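Local atomic coordinates of japanin (Rhipicephalus appendiculatus, PDB entry 4BOE), a protein that binds cholesterol in a lipocalin pocket and modulates the host immune response, blocking the differentiation of dendritic cells from monocytes. Residues T129-R132 and T133-I137; T96-N99 and D100-L103. All blocks are in the same frame, centred on the assembly; numbering follows the deposited sequence.

In the fold
Both contacts belong to one side of the lipocalin barrel, with their centres about 12 Å apart. Contact 2 is the tip of the hairpin formed by strands 91-98 and 101-106; contact 1 lies on helix 128-137, which packs on the outer face of that hairpin. Ile130 CD1 meets Phe101 CD2 at 3.2 Å, and Thr133 CG2 meets Leu103 CD2 at 3.8 Å, so apolar groups of the helix sit on the sheet face that carries Phe101 and Leu103. Leu102, on the other face, has its side chain about 5 Å from the bound cholesterol. The glycan on Asn131 lies on a different side of the helix, away from the hairpin.

Contact 1 (T129-R132 and T133-I137); sequences TINR and TFYTI. With NAG (2-acetamido-2-deoxy-beta-D-glucopyranose), chain B.
Asn131 and Tyr135, one helical turn apart, set their flat groups at a steep angle, amide and ring planes 70° from each other. Asn131 OD1 approaches the ring atom Tyr135 CE1 to 3.4 Å. Asn131 holds CG opposite its own backbone N (chi1 -174°), which carries the amide toward the next turn, where the tyrosine stands. From there ND2 is covalently joined to C1 of the N-acetylglucosamine at 1.4 Å, and the sugar folds back over the ring: its C5 lies above the centre of one face of Tyr135, 3.6 Å from the plane. At the ring's edge, in its plane, is Asn131 O, 3.3 Å from Tyr135 CD1. An alanine in place of Tyr135 would remove this aromatic platform, and the first sugar would probably be freer to swing about its asparagine link.

Two threonines suit the helix because their hydroxyls bond back to it. Thr133 OG1 donates to Thr129 O at 2.9 Å, while Thr133 N reaches the same oxygen from the opposite face of its plane. Thr136 OG1 gives Arg132 O a second bond, 2.8 Å long, from above the carbonyl plane, beside the backbone bond from Thr136 N. Phe134 instead turns to Leu116 and Pro141, and Arg132 touches a fucose of the glycan. Asn131, Arg132 and Thr133 form an N-X-T glycosylation sequon; the chemistry implies a helix whose Thr133 and Thr136 hydroxyls are satisfied by carbonyls one turn back and whose tyrosine offers an apolar face to the attached sugar.

Contact 2 (T96-N99 and D100-L103); sequences TYDN and DFLL
Strands 91-98 and 101-106 form a tight beta hairpin of the lipocalin barrel, with residues 96-103 at its tip. The two strand ends run antiparallel, 174° between their directions and 4.8 Å between their axes. Leu103 N donates to Thr96 O at 3.0 Å and Asp98 N to Phe101 O at 3.1 Å; between them Tyr97 and Leu102 are a non-hydrogen-bonded pair, touching through Tyr97 CB and Leu102 CD1.

The Phe101 ring spans the pair of strands. Its CG sits between its own backbone N and carbonyl carbon (chi1 88°), a crowded position that folds the ring back across the neighbouring strand rather than away from it. Tyr97 CA and Asp98 N both lie over one face, offset toward its rim, and Tyr97 CA makes a CH-pi contact, 4.3 Å from the ring centroid. Thr96 CG2 meets the ring edge in its plane, 3.7 Å from CE1, and Asp98 CB closes on CE2 at 3.4 Å. A broad, flat side chain suits this place because its face can lie on main chain while its rim meets a methyl and a methylene group.

Polar residues make the bend. Asp98 OD1 accepts the N-H of Asn99 at 2.8 Å, on the anti side and 25° out of the carboxylate plane, a bond that spans the entry to the turn. Asn99 OD1 accepts a bond from Ser3 N, and Asp100 OD1 is hydrogen-bonded to Thr119 OG1. Phe101 and Leu103 face helix 128-137, whereas Leu102 lies on the other face with Ile94, near the cholesterol. Such alternation belongs to any beta strand; ligand inside and helix packed outside are the mark of the lipocalin fold.

Contact 1 (T129-R132 and T133-I137)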
loop_
_atom_site.group_PDB
_atom_site.type_symbol
_atom_site.label_atom_id
_atom_site.label_comp_id
_atom_site.label_asym_id
_atom_site.label_seq_id
_atom_site.Cartn_x
_atom_site.Cartn_y
_atom_site.Cartn_z
ATOM N N THR A 129 11.592 -14.667 -2.026
ATOM C CA THR A 129 12.554 -13.664 -1.576
ATOM C C THR A 129 11.887 -12.436 -0.924
ATOM O O THR A 129 12.406 -11.918 0.048
ATOM C CB THR A 129 13.399 -13.205 -2.754
ATOM O OG1 THR A 129 12.499 -12.791 -3.797
ATOM C CG2 THR A 129 14.339 -14.291 -3.256
ATOM N N ILE A 130 10.768 -11.958 -1.493
ATOM C CA ILE A 130 10.027 -10.795 -0.979
ATOM C C ILE A 130 9.348 -11.204 0.284
ATOM O O ILE A 130 9.323 -10.445 1.237
ATOM C CB ILE A 130 8.994 -10.282 -2.026
ATOM C CG1 ILE A 130 9.742 -9.707 -3.200
ATOM C CG2 ILE A 130 8.039 -9.211 -1.440
ATOM C CD1 ILE A 130 8.933 -9.615 -4.433
ATOM N N ASN A 131 8.773 -12.393 0.278
ATOM C CA ASN A 131 8.079 -12.948 1.442
ATOM C C ASN A 131 9.047 -13.090 2.621
ATOM O O ASN A 131 8.725 -12.706 3.740
ATOM C CB ASN A 131 7.457 -14.322 1.075
ATOM C CG ASN A 131 6.629 -14.857 2.181
ATOM O OD1 ASN A 131 5.727 -14.164 2.660
ATOM N ND2 ASN A 131 6.944 -16.051 2.663
ATOM N N ARG A 132 10.247 -13.611 2.348
ATOM C CA ARG A 132 11.294 -13.741 3.350
ATOM C C ARG A 132 11.697 -12.361 3.910
ATOM O O ARG A 132 11.718 -12.183 5.126
ATOM C CB ARG A 132 12.504 -14.522 2.771
ATOM C CG ARG A 132 13.658 -14.638 3.751
ATOM C CD ARG A 132 14.743 -15.529 3.209
ATOM N NE ARG A 132 15.854 -15.638 4.144
ATOM C CZ ARG A 132 15.849 -16.342 5.279
ATOM N NH1 ARG A 132 14.773 -17.032 5.644
ATOM N NH2 ARG A 132 16.921 -16.361 6.054
ATOM N N THR A 133 11.906 -11.374 3.058
ATOM C CA THR A 133 12.217 -10.008 3.512
ATOM C C THR A 133 11.124 -9.427 4.369
ATOM O O THR A 133 11.397 -8.807 5.394
ATOM C CB THR A 133 12.454 -9.090 2.298
ATOM O OG1 THR A 133 13.487 -9.654 1.511
ATOM C CG2 THR A 133 12.841 -7.683 2.688
ATOM N N PHE A 134 9.890 -9.583 3.934
ATOM C CA PHE A 134 8.743 -9.085 4.695
ATOM C C PHE A 134 8.697 -9.708 6.103
ATOM O O PHE A 134 8.578 -8.979 7.089
ATOM C CB PHE A 134 7.440 -9.325 3.896
ATOM C CG PHE A 134 6.174 -9.162 4.680
ATOM C CD1 PHE A 134 5.765 -7.909 5.115
ATOM C CD2 PHE A 134 5.352 -10.248 4.932
ATOM C CE1 PHE A 134 4.582 -7.761 5.818
ATOM C CE2 PHE A 134 4.179 -10.095 5.664
ATOM C CZ PHE A 134 3.829 -8.862 6.139
ATOM N N TYR A 135 8.832 -11.031 6.195
ATOM C CA TYR A 135 8.813 -11.716 7.492
ATOM C C TYR A 135 10.048 -11.416 8.364
ATOM O O TYR A 135 9.960 -11.466 9.580
ATOM C CB TYR A 135 8.599 -13.227 7.334
ATOM C CG TYR A 135 7.143 -13.592 7.254
ATOM C CD1 TYR A 135 6.470 -13.574 6.047
ATOM C CD2 TYR A 135 6.411 -13.864 8.403
ATOM C CE1 TYR A 135 5.113 -13.851 5.969
ATOM C CE2 TYR A 135 5.058 -14.189 8.338
ATOM C CZ TYR A 135 4.406 -14.158 7.117
ATOM O OH TYR A 135 3.069 -14.447 7.030
ATOM N N THR A 136 11.155 -11.044 7.764
ATOM C CA THR A 136 12.342 -10.648 8.509
ATOM C C THR A 136 12.198 -9.266 9.169
ATOM O O THR A 136 12.446 -9.099 10.351
ATOM C CB THR A 136 13.548 -10.673 7.557
ATOM O OG1 THR A 136 13.700 -12.009 7.110
ATOM C CG2 THR A 136 14.838 -10.190 8.209
ATOM N N ILE A 137 11.832 -8.287 8.383
ATOM C CA ILE A 137 11.821 -6.875 8.759
ATOM C C ILE A 137 10.622 -6.356 9.508
ATOM O O ILE A 137 10.738 -5.359 10.227
ATOM C CB ILE A 137 11.953 -6.061 7.394
ATOM C CG1 ILE A 137 13.299 -6.292 6.711
ATOM C CG2 ILE A 137 11.664 -4.576 7.523
ATOM C CD1 ILE A 137 14.540 -6.043 7.559
HETATM C C1 NAG B . 6.208 -16.671 3.725
HETATM C C2 NAG B . 5.671 -18.044 3.319
HETATM C C3 NAG B . 4.901 -18.615 4.510
HETATM C C4 NAG B . 5.802 -18.665 5.739
HETATM C C5 NAG B . 6.339 -17.267 6.031
HETATM C C6 NAG B . 7.300 -17.209 7.190
HETATM C C7 NAG B . 5.247 -18.074 0.878
HETATM C C8 NAG B . 4.287 -17.647 -0.191
HETATM N N2 NAG B . 4.810 -17.939 2.151
HETATM O O3 NAG B . 4.439 -19.914 4.164
HETATM O O4 NAG B . 5.082 -19.142 6.874
HETATM O O5 NAG B . 7.036 -16.763 4.880
HETATM O O6 NAG B . 8.237 -18.282 7.152
HETATM O O7 NAG B . 6.381 -18.473 0.608
#

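Contact 2 (T96-N99 and D100-L103)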
loop_
_atom_site.group_PDB
_atom_site.type_symbol
_atom_site.label_atom_id
_atom_site.label_comp_id
_atom_site.label_asym_id
_atom_site.label_seq_id
_atom_site.Cartn_x
_atom_site.Cartn_y
_atom_site.Cartn_z
ATOM N N THR A 96 12.805 -1.476 0.766
ATOM C CA THR A 96 13.273 -1.922 -0.529
ATOM C C THR A 96 12.138 -1.913 -1.547
ATOM O O THR A 96 10.963 -1.741 -1.217
ATOM C CB THR A 96 14.005 -3.288 -0.427
ATOM O OG1 THR A 96 14.590 -3.532 -1.700
ATOM C CG2 THR A 96 13.086 -4.422 -0.054
ATOM N N TYR A 97 12.517 -2.054 -2.788
ATOM C CA TYR A 97 11.558 -2.070 -3.881
ATOM C C TYR A 97 12.178 -2.698 -5.102
ATOM O O TYR A 97 13.381 -2.854 -5.186
ATOM C CB TYR A 97 11.025 -0.636 -4.186
ATOM C CG TYR A 97 11.991 0.296 -4.904
ATOM C CD1 TYR A 97 12.088 0.296 -6.284
ATOM C CD2 TYR A 97 12.827 1.154 -4.194
ATOM C CE1 TYR A 97 12.982 1.126 -6.943
ATOM C CE2 TYR A 97 13.700 2.010 -4.848
ATOM C CZ TYR A 97 13.799 1.967 -6.224
ATOM O OH TYR A 97 14.643 2.795 -6.932
ATOM N N ASP A 98 11.344 -3.023 -6.048
ATOM C CA ASP A 98 11.682 -3.507 -7.378
ATOM C C ASP A 98 10.545 -2.991 -8.303
ATOM O O ASP A 98 9.711 -2.198 -7.859
ATOM C CB ASP A 98 11.787 -5.037 -7.377
ATOM C CG ASP A 98 12.646 -5.646 -8.482
ATOM O OD1 ASP A 98 12.770 -5.019 -9.561
ATOM O OD2 ASP A 98 13.163 -6.757 -8.283
ATOM N N ASN A 99 10.497 -3.442 -9.553
ATOM C CA ASN A 99 9.468 -3.026 -10.504
ATOM C C ASN A 99 8.061 -3.363 -10.037
ATOM O O ASN A 99 7.141 -2.621 -10.346
ATOM C CB ASN A 99 9.700 -3.710 -11.872
ATOM C CG ASN A 99 10.974 -3.264 -12.531
ATOM O OD1 ASN A 99 11.230 -2.062 -12.648
ATOM N ND2 ASN A 99 11.793 -4.213 -12.977
ATOM N N ASP A 100 7.894 -4.482 -9.293
ATOM C CA ASP A 100 6.582 -4.942 -8.942
ATOM C C ASP A 100 6.335 -5.107 -7.450
ATOM O O ASP A 100 5.303 -5.661 -7.086
ATOM C CB ASP A 100 6.307 -6.232 -9.739
ATOM C CG ASP A 100 6.213 -5.956 -11.255
ATOM O OD1 ASP A 100 5.138 -5.508 -11.722
ATOM O OD2 ASP A 100 7.229 -6.080 -11.941
ATOM N N PHE A 101 7.173 -4.539 -6.586
ATOM C CA PHE A 101 6.885 -4.556 -5.151
ATOM C C PHE A 101 7.519 -3.375 -4.426
ATOM O O PHE A 101 8.478 -2.781 -4.894
ATOM C CB PHE A 101 7.216 -5.897 -4.468
ATOM C CG PHE A 101 8.637 -6.005 -3.989
ATOM C CD1 PHE A 101 9.000 -5.523 -2.744
ATOM C CD2 PHE A 101 9.631 -6.514 -4.815
ATOM C CE1 PHE A 101 10.328 -5.506 -2.351
ATOM C CE2 PHE A 101 10.961 -6.519 -4.404
ATOM C CZ PHE A 101 11.300 -6.007 -3.180
ATOM N N LEU A 102 6.910 -3.015 -3.301
ATOM C CA LEU A 102 7.364 -1.950 -2.452
ATOM C C LEU A 102 7.145 -2.332 -0.992
ATOM O O LEU A 102 6.057 -2.793 -0.626
ATOM C CB LEU A 102 6.572 -0.683 -2.828
ATOM C CG LEU A 102 6.841 0.554 -2.017
ATOM C CD1 LEU A 102 8.315 1.022 -2.175
ATOM C CD2 LEU A 102 5.868 1.642 -2.389
ATOM N N LEU A 103 8.168 -2.137 -0.162
ATOM C CA LEU A 103 8.071 -2.431 1.268
ATOM C C LEU A 103 8.353 -1.133 2.034
ATOM O O LEU A 103 9.457 -0.601 1.943
ATOM C CB LEU A 103 9.069 -3.542 1.655
ATOM C CG LEU A 103 9.078 -3.983 3.107
ATOM C CD1 LEU A 103 7.731 -4.546 3.524
ATOM C CD2 LEU A 103 10.160 -5.037 3.325
#